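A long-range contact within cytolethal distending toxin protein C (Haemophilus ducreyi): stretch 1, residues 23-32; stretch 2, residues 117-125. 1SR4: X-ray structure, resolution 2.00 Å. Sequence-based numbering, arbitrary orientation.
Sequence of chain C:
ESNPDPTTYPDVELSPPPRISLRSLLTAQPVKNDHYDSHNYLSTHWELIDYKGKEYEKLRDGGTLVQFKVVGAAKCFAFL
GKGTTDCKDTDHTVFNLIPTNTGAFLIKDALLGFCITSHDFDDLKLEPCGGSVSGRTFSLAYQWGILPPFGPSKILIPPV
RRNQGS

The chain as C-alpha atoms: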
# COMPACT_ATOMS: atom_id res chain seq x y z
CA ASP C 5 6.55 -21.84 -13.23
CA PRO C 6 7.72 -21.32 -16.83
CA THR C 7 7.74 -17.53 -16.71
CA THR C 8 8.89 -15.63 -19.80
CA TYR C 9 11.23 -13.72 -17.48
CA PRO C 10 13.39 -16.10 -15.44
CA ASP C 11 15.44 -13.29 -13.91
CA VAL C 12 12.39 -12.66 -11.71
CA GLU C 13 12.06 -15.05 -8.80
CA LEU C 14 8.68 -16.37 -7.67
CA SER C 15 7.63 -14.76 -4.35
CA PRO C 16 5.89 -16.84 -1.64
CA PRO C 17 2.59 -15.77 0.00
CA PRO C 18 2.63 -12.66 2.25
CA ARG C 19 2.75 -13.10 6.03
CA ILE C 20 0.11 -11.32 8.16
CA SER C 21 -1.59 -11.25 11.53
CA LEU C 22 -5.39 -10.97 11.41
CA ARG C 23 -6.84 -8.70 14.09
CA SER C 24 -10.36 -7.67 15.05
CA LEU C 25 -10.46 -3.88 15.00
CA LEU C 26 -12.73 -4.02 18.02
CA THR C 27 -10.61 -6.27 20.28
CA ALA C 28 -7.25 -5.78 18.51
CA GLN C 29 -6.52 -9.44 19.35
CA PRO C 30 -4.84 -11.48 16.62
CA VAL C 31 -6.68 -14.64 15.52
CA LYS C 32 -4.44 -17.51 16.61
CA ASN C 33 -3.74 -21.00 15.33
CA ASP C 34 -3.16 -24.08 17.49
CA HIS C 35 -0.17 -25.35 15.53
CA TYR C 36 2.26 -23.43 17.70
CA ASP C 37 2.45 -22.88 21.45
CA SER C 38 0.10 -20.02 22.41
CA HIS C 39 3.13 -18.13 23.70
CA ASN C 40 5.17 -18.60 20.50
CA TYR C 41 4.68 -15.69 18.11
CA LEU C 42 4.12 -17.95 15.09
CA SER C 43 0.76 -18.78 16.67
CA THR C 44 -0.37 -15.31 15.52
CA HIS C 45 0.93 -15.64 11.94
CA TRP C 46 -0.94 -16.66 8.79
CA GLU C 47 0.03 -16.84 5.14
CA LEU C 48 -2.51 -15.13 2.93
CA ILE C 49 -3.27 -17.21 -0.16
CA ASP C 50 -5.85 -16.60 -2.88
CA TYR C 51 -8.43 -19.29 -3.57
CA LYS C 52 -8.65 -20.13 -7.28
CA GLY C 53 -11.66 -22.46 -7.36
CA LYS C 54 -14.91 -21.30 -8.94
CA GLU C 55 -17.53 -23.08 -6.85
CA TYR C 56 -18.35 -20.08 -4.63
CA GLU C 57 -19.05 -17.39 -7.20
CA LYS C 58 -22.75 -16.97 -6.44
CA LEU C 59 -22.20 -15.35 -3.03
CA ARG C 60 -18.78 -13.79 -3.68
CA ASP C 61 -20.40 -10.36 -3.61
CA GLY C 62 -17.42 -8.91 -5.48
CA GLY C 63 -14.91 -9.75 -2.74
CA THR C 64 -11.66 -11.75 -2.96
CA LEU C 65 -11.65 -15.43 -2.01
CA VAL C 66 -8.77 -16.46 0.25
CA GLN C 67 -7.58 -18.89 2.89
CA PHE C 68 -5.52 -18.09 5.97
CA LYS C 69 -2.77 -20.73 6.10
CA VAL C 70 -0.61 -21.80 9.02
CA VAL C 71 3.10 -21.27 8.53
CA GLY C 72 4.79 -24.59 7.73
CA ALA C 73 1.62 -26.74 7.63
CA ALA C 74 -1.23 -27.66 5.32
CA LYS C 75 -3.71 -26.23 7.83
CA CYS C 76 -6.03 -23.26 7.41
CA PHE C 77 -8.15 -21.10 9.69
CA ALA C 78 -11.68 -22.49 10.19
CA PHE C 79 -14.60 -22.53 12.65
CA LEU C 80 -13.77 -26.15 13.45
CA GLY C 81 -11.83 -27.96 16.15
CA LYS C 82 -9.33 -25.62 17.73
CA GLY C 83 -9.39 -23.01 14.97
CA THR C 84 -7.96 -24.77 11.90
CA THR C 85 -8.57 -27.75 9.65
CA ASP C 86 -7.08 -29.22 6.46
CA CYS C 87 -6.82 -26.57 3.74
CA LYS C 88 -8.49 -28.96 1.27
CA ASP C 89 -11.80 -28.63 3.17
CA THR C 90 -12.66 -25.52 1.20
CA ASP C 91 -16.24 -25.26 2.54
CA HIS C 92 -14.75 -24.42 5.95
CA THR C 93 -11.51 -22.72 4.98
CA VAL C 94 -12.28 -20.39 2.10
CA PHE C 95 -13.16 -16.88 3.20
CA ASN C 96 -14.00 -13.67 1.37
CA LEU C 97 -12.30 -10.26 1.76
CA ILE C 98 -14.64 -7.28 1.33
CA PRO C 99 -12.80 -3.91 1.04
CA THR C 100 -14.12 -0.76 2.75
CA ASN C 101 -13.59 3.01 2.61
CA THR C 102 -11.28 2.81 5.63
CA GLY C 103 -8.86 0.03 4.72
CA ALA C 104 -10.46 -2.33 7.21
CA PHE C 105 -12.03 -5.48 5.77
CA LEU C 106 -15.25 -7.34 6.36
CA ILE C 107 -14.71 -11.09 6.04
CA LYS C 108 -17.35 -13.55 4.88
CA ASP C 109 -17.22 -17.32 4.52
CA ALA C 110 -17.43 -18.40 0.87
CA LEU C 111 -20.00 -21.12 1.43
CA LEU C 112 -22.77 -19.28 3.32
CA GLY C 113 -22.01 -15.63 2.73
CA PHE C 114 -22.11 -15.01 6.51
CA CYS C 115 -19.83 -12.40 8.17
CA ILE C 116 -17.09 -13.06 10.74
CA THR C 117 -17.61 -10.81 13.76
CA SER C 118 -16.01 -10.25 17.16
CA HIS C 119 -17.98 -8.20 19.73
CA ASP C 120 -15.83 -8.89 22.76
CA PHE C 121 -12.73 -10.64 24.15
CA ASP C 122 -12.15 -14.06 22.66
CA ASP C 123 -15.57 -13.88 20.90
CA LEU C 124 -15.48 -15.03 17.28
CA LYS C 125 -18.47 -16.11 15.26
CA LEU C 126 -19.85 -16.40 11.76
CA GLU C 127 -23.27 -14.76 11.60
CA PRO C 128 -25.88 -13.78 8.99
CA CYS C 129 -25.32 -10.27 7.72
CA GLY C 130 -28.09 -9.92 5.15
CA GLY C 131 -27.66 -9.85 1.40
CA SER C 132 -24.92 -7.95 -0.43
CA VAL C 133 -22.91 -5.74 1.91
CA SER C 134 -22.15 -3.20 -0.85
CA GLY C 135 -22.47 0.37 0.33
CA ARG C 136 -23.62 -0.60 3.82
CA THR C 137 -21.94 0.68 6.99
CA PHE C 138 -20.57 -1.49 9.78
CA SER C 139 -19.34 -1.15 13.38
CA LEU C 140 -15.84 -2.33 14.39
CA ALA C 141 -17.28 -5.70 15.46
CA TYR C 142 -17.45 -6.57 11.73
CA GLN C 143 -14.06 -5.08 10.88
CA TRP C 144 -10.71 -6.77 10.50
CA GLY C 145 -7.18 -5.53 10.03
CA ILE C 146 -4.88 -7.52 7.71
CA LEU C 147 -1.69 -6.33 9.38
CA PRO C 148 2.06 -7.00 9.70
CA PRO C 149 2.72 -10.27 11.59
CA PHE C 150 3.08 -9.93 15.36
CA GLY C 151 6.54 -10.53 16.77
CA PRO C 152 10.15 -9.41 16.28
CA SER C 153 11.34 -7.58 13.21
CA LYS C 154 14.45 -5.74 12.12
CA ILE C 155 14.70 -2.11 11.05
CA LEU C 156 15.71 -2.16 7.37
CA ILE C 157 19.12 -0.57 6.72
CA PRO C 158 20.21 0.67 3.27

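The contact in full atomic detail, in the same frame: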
# COMPACT_ATOMS: atom_id res chain seq x y z
N ARG C 23 -6.32 -9.25 12.84
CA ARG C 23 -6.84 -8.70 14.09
C ARG C 23 -8.23 -8.07 13.99
O ARG C 23 -8.54 -7.38 13.03
CB ARG C 23 -5.89 -7.61 14.63
CG ARG C 23 -4.49 -8.05 15.01
CD ARG C 23 -3.67 -6.85 15.45
NE ARG C 23 -2.28 -7.17 15.75
CZ ARG C 23 -1.78 -7.33 16.98
NH1 ARG C 23 -2.57 -7.18 18.04
NH2 ARG C 23 -0.49 -7.61 17.15
N SER C 24 -9.04 -8.30 15.00
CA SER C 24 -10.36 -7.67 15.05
C SER C 24 -10.07 -6.21 15.37
O SER C 24 -9.26 -5.93 16.25
CB SER C 24 -11.18 -8.26 16.20
OG SER C 24 -12.23 -7.37 16.56
N LEU C 25 -10.72 -5.28 14.69
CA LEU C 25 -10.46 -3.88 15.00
C LEU C 25 -11.16 -3.47 16.28
O LEU C 25 -10.88 -2.40 16.83
CB LEU C 25 -10.89 -2.97 13.86
CG LEU C 25 -10.06 -3.16 12.59
CD1 LEU C 25 -10.29 -1.96 11.67
CD2 LEU C 25 -8.57 -3.28 12.94
N LEU C 26 -12.04 -4.33 16.78
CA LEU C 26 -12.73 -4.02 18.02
C LEU C 26 -11.89 -4.50 19.21
O LEU C 26 -11.67 -3.75 20.14
CB LEU C 26 -14.11 -4.68 18.04
CG LEU C 26 -15.01 -4.35 19.25
CD1 LEU C 26 -16.49 -4.58 18.88
CD2 LEU C 26 -14.61 -5.23 20.44
N THR C 27 -11.42 -5.74 19.18
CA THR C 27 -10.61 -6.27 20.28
C THR C 27 -9.10 -6.09 20.09
O THR C 27 -8.35 -6.14 21.07
CB THR C 27 -10.83 -7.79 20.49
OG1 THR C 27 -10.22 -8.50 19.41
CG2 THR C 27 -12.34 -8.12 20.55
N ALA C 28 -8.67 -5.91 18.85
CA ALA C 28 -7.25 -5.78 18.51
C ALA C 28 -6.49 -7.09 18.75
O ALA C 28 -5.26 -7.13 18.63
CB ALA C 28 -6.59 -4.66 19.32
N GLN C 29 -7.19 -8.16 19.11
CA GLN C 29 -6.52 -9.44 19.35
C GLN C 29 -6.26 -10.19 18.04
O GLN C 29 -7.12 -10.26 17.18
CB GLN C 29 -7.37 -10.33 20.26
CG GLN C 29 -7.64 -9.76 21.64
CD GLN C 29 -8.48 -10.69 22.48
OE1 GLN C 29 -9.54 -11.16 22.05
NE2 GLN C 29 -8.02 -10.97 23.69
N PRO C 30 -5.06 -10.75 17.87
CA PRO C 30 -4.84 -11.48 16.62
C PRO C 30 -5.51 -12.86 16.70
O PRO C 30 -5.58 -13.47 17.77
CB PRO C 30 -3.32 -11.58 16.54
CG PRO C 30 -2.90 -11.60 17.99
CD PRO C 30 -3.81 -10.60 18.65
N VAL C 31 -6.05 -13.32 15.57
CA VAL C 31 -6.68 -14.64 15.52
C VAL C 31 -5.49 -15.58 15.58
O VAL C 31 -4.50 -15.39 14.85
CB VAL C 31 -7.46 -14.83 14.19
CG1 VAL C 31 -8.05 -16.23 14.13
CG2 VAL C 31 -8.59 -13.78 14.10
N LYS C 32 -5.55 -16.58 16.45
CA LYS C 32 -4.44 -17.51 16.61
C LYS C 32 -4.69 -18.90 16.07
O LYS C 32 -5.84 -19.31 15.88
CB LYS C 32 -4.07 -17.63 18.09
CG LYS C 32 -3.39 -16.40 18.71
CD LYS C 32 -2.99 -16.73 20.14
CE LYS C 32 -2.05 -15.69 20.75
NZ LYS C 32 -1.56 -16.15 22.09
N THR C 117 -17.54 -11.96 12.86
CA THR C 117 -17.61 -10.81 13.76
C THR C 117 -16.95 -11.13 15.10
O THR C 117 -16.76 -12.30 15.44
CB THR C 117 -19.07 -10.40 14.06
OG1 THR C 117 -19.74 -11.49 14.72
CG2 THR C 117 -19.81 -10.05 12.79
N SER C 118 -16.59 -10.09 15.83
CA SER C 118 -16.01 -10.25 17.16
C SER C 118 -16.48 -9.04 17.97
O SER C 118 -16.01 -7.93 17.74
CB SER C 118 -14.49 -10.28 17.11
OG SER C 118 -13.97 -10.50 18.41
N HIS C 119 -17.41 -9.26 18.89
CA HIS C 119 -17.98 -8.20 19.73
C HIS C 119 -17.36 -8.06 21.10
O HIS C 119 -17.73 -7.17 21.87
CB HIS C 119 -19.48 -8.44 19.94
CG HIS C 119 -20.32 -8.20 18.73
ND1 HIS C 119 -20.56 -9.17 17.78
CD2 HIS C 119 -21.00 -7.10 18.33
CE1 HIS C 119 -21.35 -8.68 16.84
NE2 HIS C 119 -21.63 -7.42 17.15
N ASP C 120 -16.42 -8.94 21.43
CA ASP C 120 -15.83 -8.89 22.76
C ASP C 120 -14.64 -9.84 22.83
O ASP C 120 -14.39 -10.60 21.88
CB ASP C 120 -16.91 -9.29 23.79
CG ASP C 120 -16.45 -9.14 25.24
OD1 ASP C 120 -15.66 -8.21 25.55
OD2 ASP C 120 -16.91 -9.94 26.08
N PHE C 121 -13.90 -9.79 23.94
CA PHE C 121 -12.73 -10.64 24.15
C PHE C 121 -12.99 -12.09 23.77
O PHE C 121 -14.00 -12.67 24.14
CB PHE C 121 -12.28 -10.64 25.62
CG PHE C 121 -11.70 -9.34 26.08
CD1 PHE C 121 -10.37 -9.02 25.80
CD2 PHE C 121 -12.47 -8.42 26.80
CE1 PHE C 121 -9.81 -7.82 26.23
CE2 PHE C 121 -11.92 -7.21 27.23
CZ PHE C 121 -10.59 -6.91 26.94
N ASP C 122 -12.05 -12.67 23.03
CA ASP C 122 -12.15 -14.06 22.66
C ASP C 122 -13.53 -14.53 22.14
O ASP C 122 -13.91 -15.68 22.32
CB ASP C 122 -11.66 -14.86 23.87
CG ASP C 122 -10.32 -14.34 24.40
OD1 ASP C 122 -9.31 -14.43 23.67
OD2 ASP C 122 -10.26 -13.80 25.53
N ASP C 123 -14.26 -13.61 21.51
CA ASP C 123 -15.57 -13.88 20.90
C ASP C 123 -15.31 -13.89 19.39
O ASP C 123 -14.74 -12.94 18.86
CB ASP C 123 -16.58 -12.77 21.22
CG ASP C 123 -17.85 -12.84 20.35
OD1 ASP C 123 -18.64 -13.80 20.50
OD2 ASP C 123 -18.06 -11.94 19.50
N LEU C 124 -15.70 -14.95 18.71
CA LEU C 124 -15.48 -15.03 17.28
C LEU C 124 -16.55 -15.91 16.69
O LEU C 124 -16.61 -17.10 16.97
CB LEU C 124 -14.10 -15.64 16.99
CG LEU C 124 -13.59 -15.56 15.55
CD1 LEU C 124 -13.37 -14.11 15.17
CD2 LEU C 124 -12.28 -16.33 15.40
N LYS C 125 -17.42 -15.33 15.87
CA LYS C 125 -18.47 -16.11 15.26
C LYS C 125 -18.74 -15.71 13.83
O LYS C 125 -18.29 -14.66 13.36
CB LYS C 125 -19.74 -16.03 16.09
CG LYS C 125 -20.06 -14.66 16.62
CD LYS C 125 -21.08 -14.74 17.76
CE LYS C 125 -20.55 -15.60 18.91
NZ LYS C 125 -21.52 -15.71 20.05
O HOH W 1 -11.35 -10.81 18.87
O HOH W 2 -7.80 -12.45 26.65

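Residues 23-32 leave a strand at Ser24 and pass through a short segment, Leu25 to Thr27, with helical torsions but no regular helical bonding; Ala28 N closes it on Ser24 O at 2.7 Å. The opposing stretch pairs its ends through Thr117 N to Lys125 O (2.8 Å) and Lys125 N to Thr117 O (3.1 Å), and between them a type II turn runs from Asp120 to Asp123, closed by Asp123 N to Asp120 O at 3.0 Å.

One direct hydrogen bond joins the stretches: Asp122 N, within the turn, donates to Gln29 OE1 at 3.1 Å and is almost linear (175°). The same amide lays Gln29 NE2 at the edge of the Phe121 ring, 3.7 Å from Phe121 CD1, and a water accepts a weak bond from Gln29 NE2 while donating to Asp122 OD2.

Deeper in, Thr27 CG2 packs 3.6 Å from Ser118 OG and 3.5 Å from Asp120 O. A second water links Thr27 OG1 (2.6 Å) with Ser118 OG (2.7 Å), to which it donates; Ser118 OG in turn donates to Asp123 O at 2.6 Å, tying the bridge to the turn. Leu26 CD1 lies 3.6 Å from Ser118 O, which its methyl helps cover without offering a polar partner.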